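Local coordinates for NADB-Rossmann Superfamily protein (Streptococcus agalactiae, PDB 3LEC) that is not yet functionally characterised but probably acts as a tRNA (adenine(22)-N1)-methyltransferase, and binds a zinc ion, at residues A[102-107]-A[130-135]; A[139-144]-A[159-164]. All coordinates share one frame; numbering follows the deposited sequence.

Contact 1 (A[102-107]-A[130-135])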
ATOM      1  N   ARG A 102      -7.007  -3.475   5.918  1.00 19.95           N
ATOM      2  CA  ARG A 102      -7.817  -2.930   6.996  1.00 20.19           C
ATOM      3  C   ARG A 102      -6.960  -2.052   7.884  1.00 20.69           C
ATOM      4  O   ARG A 102      -7.398  -0.957   8.307  1.00 20.11           O
ATOM      5  CB  ARG A 102      -8.514  -4.047   7.804  1.00 21.50           C
ATOM      6  N   LEU A 103      -5.736  -2.511   8.148  1.00 20.26           N
ATOM      7  CA  LEU A 103      -4.832  -1.778   9.027  1.00 20.57           C
ATOM      8  C   LEU A 103      -4.463  -0.464   8.400  1.00 19.61           C
ATOM      9  O   LEU A 103      -4.455   0.546   9.072  1.00 20.25           O
ATOM     10  CB  LEU A 103      -3.571  -2.595   9.382  1.00 20.62           C
ATOM     11  CG  LEU A 103      -2.508  -1.896  10.241  1.00 22.83           C
ATOM     12  CD1 LEU A 103      -3.080  -1.349  11.591  1.00 26.51           C
ATOM     13  CD2 LEU A 103      -1.382  -2.843  10.489  1.00 24.01           C
ATOM     14  N   ILE A 104      -4.136  -0.469   7.109  1.00 18.59           N
ATOM     15  CA  ILE A 104      -3.814   0.774   6.429  1.00 18.83           C
ATOM     16  C   ILE A 104      -4.991   1.742   6.514  1.00 19.45           C
ATOM     17  O   ILE A 104      -4.813   2.927   6.823  1.00 19.53           O
ATOM     18  CB  ILE A 104      -3.388   0.537   4.950  1.00 17.69           C
ATOM     19  CG1 ILE A 104      -2.054  -0.220   4.897  1.00 18.10           C
ATOM     20  CG2 ILE A 104      -3.225   1.867   4.190  1.00 19.38           C
ATOM     21  CD1 ILE A 104      -1.575  -0.570   3.465  1.00 14.54           C
ATOM     22  N   ALA A 105      -6.183   1.232   6.228  1.00 19.60           N
ATOM     23  CA  ALA A 105      -7.376   2.086   6.236  1.00 20.82           C
ATOM     24  C   ALA A 105      -7.581   2.691   7.634  1.00 21.76           C
ATOM     25  O   ALA A 105      -7.939   3.872   7.774  1.00 21.10           O
ATOM     26  CB  ALA A 105      -8.588   1.308   5.778  1.00 20.11           C
ATOM     27  N   ASP A 106      -7.339   1.880   8.661  1.00 22.70           N
ATOM     28  CA  ASP A 106      -7.439   2.345  10.048  1.00 24.94           C
ATOM     29  C   ASP A 106      -6.461   3.433  10.428  1.00 24.63           C
ATOM     30  O   ASP A 106      -6.823   4.350  11.166  1.00 24.95           O
ATOM     31  CB  ASP A 106      -7.296   1.187  11.035  1.00 25.45           C
ATOM     32  CG  ASP A 106      -8.551   0.356  11.136  1.00 28.63           C
ATOM     33  OD1 ASP A 106      -9.601   0.748  10.567  1.00 32.06           O
ATOM     34  OD2 ASP A 106      -8.496  -0.691  11.805  1.00 31.23           O
ATOM     35  N   ILE A 107      -5.209   3.289   9.997  1.00 24.19           N
ATOM     36  CA  ILE A 107      -4.171   4.287  10.255  1.00 24.11           C
ATOM     37  C   ILE A 107      -4.570   5.597   9.556  1.00 24.54           C
ATOM     38  O   ILE A 107      -4.451   6.680  10.123  1.00 23.94           O
ATOM     39  CB  ILE A 107      -2.791   3.791   9.767  1.00 24.22           C
ATOM     40  CG1 ILE A 107      -2.329   2.591  10.598  1.00 23.84           C
ATOM     41  CG2 ILE A 107      -1.742   4.932   9.734  1.00 25.05           C
ATOM     42  CD1 ILE A 107      -1.129   1.866  10.011  1.00 25.02           C
ATOM     43  N   ASP A 130      -9.683  -4.857  -0.851  1.00 21.82           N
ATOM     44  CA  ASP A 130     -11.034  -4.357  -1.079  1.00 22.34           C
ATOM     45  C   ASP A 130     -11.510  -3.448   0.066  1.00 22.19           C
ATOM     46  O   ASP A 130     -12.181  -2.443  -0.180  1.00 21.14           O
ATOM     47  CB  ASP A 130     -12.017  -5.516  -1.313  1.00 22.49           C
ATOM     48  CG  ASP A 130     -12.133  -6.467  -0.110  1.00 26.02           C
ATOM     49  OD1 ASP A 130     -13.242  -7.031   0.062  1.00 27.51           O
ATOM     50  OD2 ASP A 130     -11.136  -6.666   0.649  1.00 25.25           O
ATOM     51  N   ASP A 131     -11.151  -3.797   1.303  1.00 21.30           N
ATOM     52  CA  ASP A 131     -11.478  -2.960   2.452  1.00 21.32           C
ATOM     53  C   ASP A 131     -10.793  -1.591   2.399  1.00 20.71           C
ATOM     54  O   ASP A 131     -11.361  -0.583   2.804  1.00 19.83           O
ATOM     55  CB  ASP A 131     -11.120  -3.666   3.754  1.00 21.64           C
ATOM     56  CG  ASP A 131     -12.048  -4.830   4.062  1.00 24.88           C
ATOM     57  OD1 ASP A 131     -13.208  -4.822   3.597  1.00 27.45           O
ATOM     58  OD2 ASP A 131     -11.619  -5.751   4.797  1.00 27.36           O
ATOM     59  N   LEU A 132      -9.569  -1.567   1.899  1.00 20.73           N
ATOM     60  CA  LEU A 132      -8.837  -0.314   1.727  1.00 19.96           C
ATOM     61  C   LEU A 132      -9.496   0.510   0.603  1.00 19.19           C
ATOM     62  O   LEU A 132      -9.720   1.699   0.758  1.00 17.76           O
ATOM     63  CB  LEU A 132      -7.359  -0.564   1.440  1.00 19.61           C
ATOM     64  CG  LEU A 132      -6.459   0.644   1.136  1.00 20.33           C
ATOM     65  CD1 LEU A 132      -6.482   1.682   2.264  1.00 17.84           C
ATOM     66  CD2 LEU A 132      -5.036   0.206   0.829  1.00 21.35           C
ATOM     67  N   ARG A 133      -9.797  -0.131  -0.525  1.00 18.45           N
ATOM     68  CA  ARG A 133     -10.528   0.555  -1.586  1.00 19.21           C
ATOM     69  C   ARG A 133     -11.859   1.148  -1.076  1.00 19.56           C
ATOM     70  O   ARG A 133     -12.222   2.265  -1.454  1.00 19.72           O
ATOM     71  CB  ARG A 133     -10.764  -0.356  -2.801  1.00 18.46           C
ATOM     72  CG  ARG A 133      -9.476  -0.644  -3.568  1.00 18.85           C
ATOM     73  CD  ARG A 133      -9.730  -1.177  -4.991  1.00 17.51           C
ATOM     74  NE  ARG A 133      -8.468  -1.672  -5.527  1.00 15.80           N
ATOM     75  CZ  ARG A 133      -7.998  -2.915  -5.337  1.00 16.14           C
ATOM     76  NH1 ARG A 133      -8.711  -3.821  -4.671  1.00 18.72           N
ATOM     77  NH2 ARG A 133      -6.822  -3.244  -5.832  1.00 18.13           N
ATOM     78  N   LYS A 134     -12.566   0.416  -0.216  1.00 19.76           N
ATOM     79  CA  LYS A 134     -13.857   0.897   0.289  1.00 20.57           C
ATOM     80  C   LYS A 134     -13.683   2.152   1.116  1.00 20.07           C
ATOM     81  O   LYS A 134     -14.477   3.084   1.012  1.00 20.37           O
ATOM     82  CB  LYS A 134     -14.563  -0.149   1.141  1.00 21.27           C
ATOM     83  CG  LYS A 134     -15.175  -1.302   0.372  1.00 24.60           C
ATOM     84  CD  LYS A 134     -15.648  -2.378   1.354  1.00 28.36           C
ATOM     85  CE  LYS A 134     -16.499  -3.436   0.668  1.00 31.83           C
ATOM     86  NZ  LYS A 134     -17.123  -4.361   1.670  1.00 33.43           N
ATOM     87  N   TRP A 135     -12.623   2.174   1.908  1.00 19.83           N
ATOM     88  CA  TRP A 135     -12.340   3.314   2.751  1.00 19.83           C
ATOM     89  C   TRP A 135     -11.942   4.508   1.897  1.00 19.34           C
ATOM     90  O   TRP A 135     -12.396   5.608   2.159  1.00 19.35           O
ATOM     91  CB  TRP A 135     -11.258   3.011   3.774  1.00 21.21           C
ATOM     92  CG  TRP A 135     -11.056   4.193   4.693  1.00 20.47           C
ATOM     93  CD1 TRP A 135     -11.657   4.397   5.900  1.00 20.74           C
ATOM     94  CD2 TRP A 135     -10.222   5.338   4.452  1.00 21.92           C
ATOM     95  NE1 TRP A 135     -11.247   5.604   6.424  1.00 21.80           N
ATOM     96  CE2 TRP A 135     -10.362   6.196   5.559  1.00 20.03           C
ATOM     97  CE3 TRP A 135      -9.344   5.706   3.419  1.00 20.08           C
ATOM     98  CZ2 TRP A 135      -9.661   7.415   5.670  1.00 20.08           C
ATOM     99  CZ3 TRP A 135      -8.666   6.939   3.520  1.00 23.49           C
ATOM    100  CH2 TRP A 135      -8.836   7.776   4.648  1.00 20.99           C
TER
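The indole of Trp135 receives Ala105 over one of its faces: Ala105 O stands 3.9 Å above the ring plane, displaced toward the rim, where NE1 and CE2 are its nearest ring atoms. Trp135 NE1 donates a hydrogen bond to Asn109 OD1, further along the helix that carries Ala105. The two segments belong to neighbouring helices, 101-110 and 129-138, of a Rossmann-like methyltransferase fold; the first is the connection of a beta-alpha-beta crossover between parallel strands 93-99 and 120-125. The axes of segments 102-107 and 130-135 approach to 8.2 Å and run in the same general direction, inclined by 26°, and no hydrogen bond passes between the segments.

The methyl group of Ala105 is consistent with this spacing: its CB points at the second helix and meets Trp135 CB at 3.7 Å. Trp135 CG is anti to the backbone N (chi1 -176°), which places it 3.9 Å from Ala105 CB at the root of the indole. On the side nearer the sheet, Leu132 reaches across with its end, and Leu132 CD1 lies 4.0 Å from Ala105 N. Leu132 also packs on Leu159 of strand 155-163, while Ile104 rests on Ile96 of strand 93-99. Ile104 and Leu132 cross obliquely, Ile104 CG2 touching Leu132 CD1 at 3.8 Å.

Contact 2 (A[139-144]-A[159-164]). With ZN (zinc ion), chain B.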
ATOM      1  N   ASN A 139     -14.111   8.261   1.462  1.00 21.49           N
ATOM      2  CA  ASN A 139     -13.485   9.438   2.070  1.00 20.82           C
ATOM      3  C   ASN A 139     -12.843  10.427   1.094  1.00 20.50           C
ATOM      4  O   ASN A 139     -11.898  11.148   1.436  1.00 19.42           O
ATOM      5  CB  ASN A 139     -12.518   9.005   3.160  1.00 21.12           C
ATOM      6  CG  ASN A 139     -13.227   8.407   4.342  1.00 21.94           C
ATOM      7  OD1 ASN A 139     -13.713   9.128   5.216  1.00 23.45           O
ATOM      8  ND2 ASN A 139     -13.320   7.079   4.371  1.00 21.12           N
ATOM      9  N   ASP A 140     -13.377  10.475  -0.129  1.00 20.11           N
ATOM     10  CA  ASP A 140     -12.965  11.493  -1.088  1.00 20.56           C
ATOM     11  C   ASP A 140     -11.464  11.323  -1.478  1.00 20.36           C
ATOM     12  O   ASP A 140     -10.746  12.293  -1.743  1.00 19.81           O
ATOM     13  CB  ASP A 140     -13.326  12.920  -0.588  1.00 20.32           C
ATOM     14  CG  ASP A 140     -14.726  13.365  -1.022  1.00 22.21           C
ATOM     15  OD1 ASP A 140     -15.198  12.862  -2.055  1.00 22.63           O
ATOM     16  OD2 ASP A 140     -15.354  14.224  -0.359  1.00 27.32           O
ATOM     17  N   PHE A 141     -11.023  10.062  -1.532  1.00 20.34           N
ATOM     18  CA  PHE A 141      -9.787   9.700  -2.218  1.00 20.15           C
ATOM     19  C   PHE A 141     -10.064   8.956  -3.511  1.00 20.80           C
ATOM     20  O   PHE A 141     -11.108   8.314  -3.655  1.00 21.37           O
ATOM     21  CB  PHE A 141      -8.857   8.915  -1.291  1.00 20.19           C
ATOM     22  CG  PHE A 141      -8.397   9.719  -0.119  1.00 20.10           C
ATOM     23  CD1 PHE A 141      -7.324  10.583  -0.252  1.00 19.47           C
ATOM     24  CD2 PHE A 141      -9.056   9.620   1.115  1.00 19.65           C
ATOM     25  CE1 PHE A 141      -6.894  11.376   0.830  1.00 23.17           C
ATOM     26  CE2 PHE A 141      -8.633  10.406   2.210  1.00 25.13           C
ATOM     27  CZ  PHE A 141      -7.557  11.282   2.060  1.00 24.22           C
ATOM     28  N   GLU A 142      -9.139   9.083  -4.454  1.00 20.70           N
ATOM     29  CA  GLU A 142      -9.264   8.490  -5.769  1.00 21.75           C
ATOM     30  C   GLU A 142      -7.993   7.717  -6.134  1.00 21.15           C
ATOM     31  O   GLU A 142      -6.878   8.213  -5.991  1.00 21.89           O
ATOM     32  CB  GLU A 142      -9.583   9.573  -6.816  1.00 21.23           C
ATOM     33  CG  GLU A 142      -9.591   9.065  -8.257  1.00 24.52           C
ATOM     34  CD  GLU A 142     -10.087  10.103  -9.254  1.00 28.85           C
ATOM     35  OE1 GLU A 142     -10.978   9.756 -10.055  1.00 31.28           O
ATOM     36  OE2 GLU A 142      -9.586  11.252  -9.248  1.00 29.32           O
ATOM     37  N   ILE A 143      -8.175   6.484  -6.586  1.00 21.35           N
ATOM     38  CA  ILE A 143      -7.078   5.680  -7.110  1.00 20.25           C
ATOM     39  C   ILE A 143      -6.802   6.155  -8.532  1.00 21.34           C
ATOM     40  O   ILE A 143      -7.732   6.213  -9.357  1.00 21.30           O
ATOM     41  CB  ILE A 143      -7.461   4.182  -7.135  1.00 19.98           C
ATOM     42  CG1 ILE A 143      -7.732   3.690  -5.704  1.00 19.54           C
ATOM     43  CG2 ILE A 143      -6.350   3.375  -7.821  1.00 18.99           C
ATOM     44  CD1 ILE A 143      -8.536   2.397  -5.649  1.00 17.67           C
ATOM     45  N   VAL A 144      -5.546   6.501  -8.821  1.00 21.15           N
ATOM     46  CA  VAL A 144      -5.156   7.007 -10.158  1.00 21.71           C
ATOM     47  C   VAL A 144      -4.228   6.089 -10.930  1.00 21.74           C
ATOM     48  O   VAL A 144      -4.017   6.281 -12.126  1.00 22.85           O
ATOM     49  CB  VAL A 144      -4.525   8.420 -10.082  1.00 21.48           C
ATOM     50  CG1 VAL A 144      -5.530   9.400  -9.595  1.00 22.14           C
ATOM     51  CG2 VAL A 144      -3.252   8.419  -9.187  1.00 20.74           C
ATOM     52  N   LEU A 159      -1.474   0.544  -4.744  1.00 18.07           N
ATOM     53  CA  LEU A 159      -2.472   1.557  -5.094  1.00 18.48           C
ATOM     54  C   LEU A 159      -1.891   2.955  -5.013  1.00 18.96           C
ATOM     55  O   LEU A 159      -1.336   3.323  -3.995  1.00 19.00           O
ATOM     56  CB  LEU A 159      -3.665   1.481  -4.138  1.00 19.51           C
ATOM     57  CG  LEU A 159      -4.473   0.194  -3.985  1.00 20.51           C
ATOM     58  CD1 LEU A 159      -5.679   0.436  -3.114  1.00 23.14           C
ATOM     59  CD2 LEU A 159      -4.882  -0.333  -5.323  1.00 22.48           C
ATOM     60  N   VAL A 160      -2.059   3.749  -6.076  1.00 17.90           N
ATOM     61  CA  VAL A 160      -1.574   5.143  -6.093  1.00 18.10           C
ATOM     62  C   VAL A 160      -2.801   6.017  -5.975  1.00 17.80           C
ATOM     63  O   VAL A 160      -3.778   5.812  -6.710  1.00 16.58           O
ATOM     64  CB  VAL A 160      -0.829   5.474  -7.392  1.00 17.54           C
ATOM     65  CG1 VAL A 160      -0.265   6.906  -7.329  1.00 19.85           C
ATOM     66  CG2 VAL A 160       0.293   4.472  -7.622  1.00 20.58           C
ATOM     67  N   VAL A 161      -2.767   6.965  -5.035  1.00 17.05           N
ATOM     68  CA  VAL A 161      -3.976   7.644  -4.599  1.00 18.79           C
ATOM     69  C   VAL A 161      -3.745   9.150  -4.548  1.00 18.97           C
ATOM     70  O   VAL A 161      -2.675   9.620  -4.169  1.00 18.58           O
ATOM     71  CB  VAL A 161      -4.409   7.159  -3.161  1.00 18.71           C
ATOM     72  CG1 VAL A 161      -5.609   7.920  -2.660  1.00 19.27           C
ATOM     73  CG2 VAL A 161      -4.722   5.661  -3.146  1.00 18.74           C
ATOM     74  N   LYS A 162      -4.751   9.905  -4.958  1.00 20.04           N
ATOM     75  CA  LYS A 162      -4.745  11.344  -4.728  1.00 20.64           C
ATOM     76  C   LYS A 162      -6.118  11.753  -4.180  1.00 21.15           C
ATOM     77  O   LYS A 162      -7.048  10.958  -4.185  1.00 21.85           O
ATOM     78  CB  LYS A 162      -4.424  12.081  -6.052  1.00 21.02           C
ATOM     79  CG  LYS A 162      -2.959  11.835  -6.541  1.00 23.88           C
ATOM     80  CD  LYS A 162      -2.582  12.527  -7.867  1.00 29.45           C
ATOM     81  CE  LYS A 162      -2.303  14.029  -7.701  1.00 29.47           C
ATOM     82  NZ  LYS A 162      -1.017  14.325  -7.009  1.00 31.79           N
ATOM     83  N   HIS A 163      -6.261  12.987  -3.709  1.00 21.05           N
ATOM     84  CA  HIS A 163      -7.596  13.463  -3.336  1.00 21.90           C
ATOM     85  C   HIS A 163      -8.456  13.429  -4.592  1.00 21.80           C
ATOM     86  O   HIS A 163      -7.962  13.699  -5.697  1.00 22.49           O
ATOM     87  CB  HIS A 163      -7.526  14.875  -2.746  1.00 21.89           C
ATOM     88  CG  HIS A 163      -6.852  14.934  -1.408  1.00 22.94           C
ATOM     89  ND1 HIS A 163      -7.540  14.811  -0.220  1.00 25.13           N
ATOM     90  CD2 HIS A 163      -5.552  15.114  -1.071  1.00 24.63           C
ATOM     91  CE1 HIS A 163      -6.694  14.906   0.791  1.00 25.39           C
ATOM     92  NE2 HIS A 163      -5.482  15.095   0.300  1.00 23.36           N
ATOM     93  N   GLY A 164      -9.723  13.054  -4.419  1.00 21.90           N
ATOM     94  CA  GLY A 164     -10.680  12.997  -5.518  1.00 21.84           C
ATOM     95  C   GLY A 164     -11.912  12.210  -5.132  1.00 21.44           C
ATOM     96  O   GLY A 164     -11.853  11.337  -4.268  1.00 21.76           O
TER
HETATM   97 ZN    ZN B 228     -16.968  13.723  -2.528  1.00 21.26          ZN
HETATM   98  O   HOH W   1     -10.133  14.606  -0.223  1.00 27.63           O
HETATM   99  O   HOH W   2     -18.592  13.460  -1.141  1.00 11.91           O
HETATM  100  O   HOH W   3      -7.532  12.188  -8.058  1.00 35.08           O
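Phe141 and His163 share a first torsion, CG anti to the carbonyl carbon in each (chi1 -64° and -69°), and their side chains run side by side in the same direction. Phe141 CE1 lies over one face of the imidazole, offset toward the rim, 3.5 Å from His163 CE1. The centroids are 4.9 Å apart and the planes are inclined by 37°. Phe141 CB, at the root of the ring, meets Val161 CG1 at 3.7 Å.

The backbones form part of an antiparallel beta hairpin. Glu142 and Lys162 make a hydrogen-bonded pair: Glu142 N donates to Lys162 O (2.8 Å), and Lys162 N returns the bond to Glu142 O (2.9 Å). Val144 N also donates to Val160 O, and Val160 has a further backbone bond with Ala145. Beyond the end of strand 159-163, Gly164 N donates almost straight to Asp140 O at 3.0 Å, approaching from above the carbonyl plane. Asp140 O has a second donor in a water 2.8 Å away, which also bonds His163 ND1 in the imidazole plane; His163 NE2 is held by Leu115 O. The Asp140 side chain coordinates zinc, with OD1 2.0 Å from the metal, and His165 and a water are further ligands.

Within the sheet, Leu159 and Val161 make backbone bonds to Leu123 and Leu121 of strand 120-125. Strand 155-163 therefore lies between that strand and outermost strand 141-150, while Leu136 of helix 129-138 packs against Phe141 and Val161.

From the N terminus, the chain reaches strand 93-99 and helix 101-110, passes through strand 120-125, and enters helix 129-138, where contact 1 closes a loop with 22 residues between its segments. Strand 141-150 follows directly, and the chain turns back through strand 155-163 to close contact 2, with 14 residues between. The contacts are in series, neither nested nor crossed, with centres about 12 Å apart. Helix 129-138 joins them: Trp135 CH2 lies 3.6 Å from Phe141 CE2, with the ring planes at about 20°, and Arg133 CG lies 3.8 Å from Ile143 CD1. A helix pair is thus tied to the terminal antiparallel hairpin of the sheet.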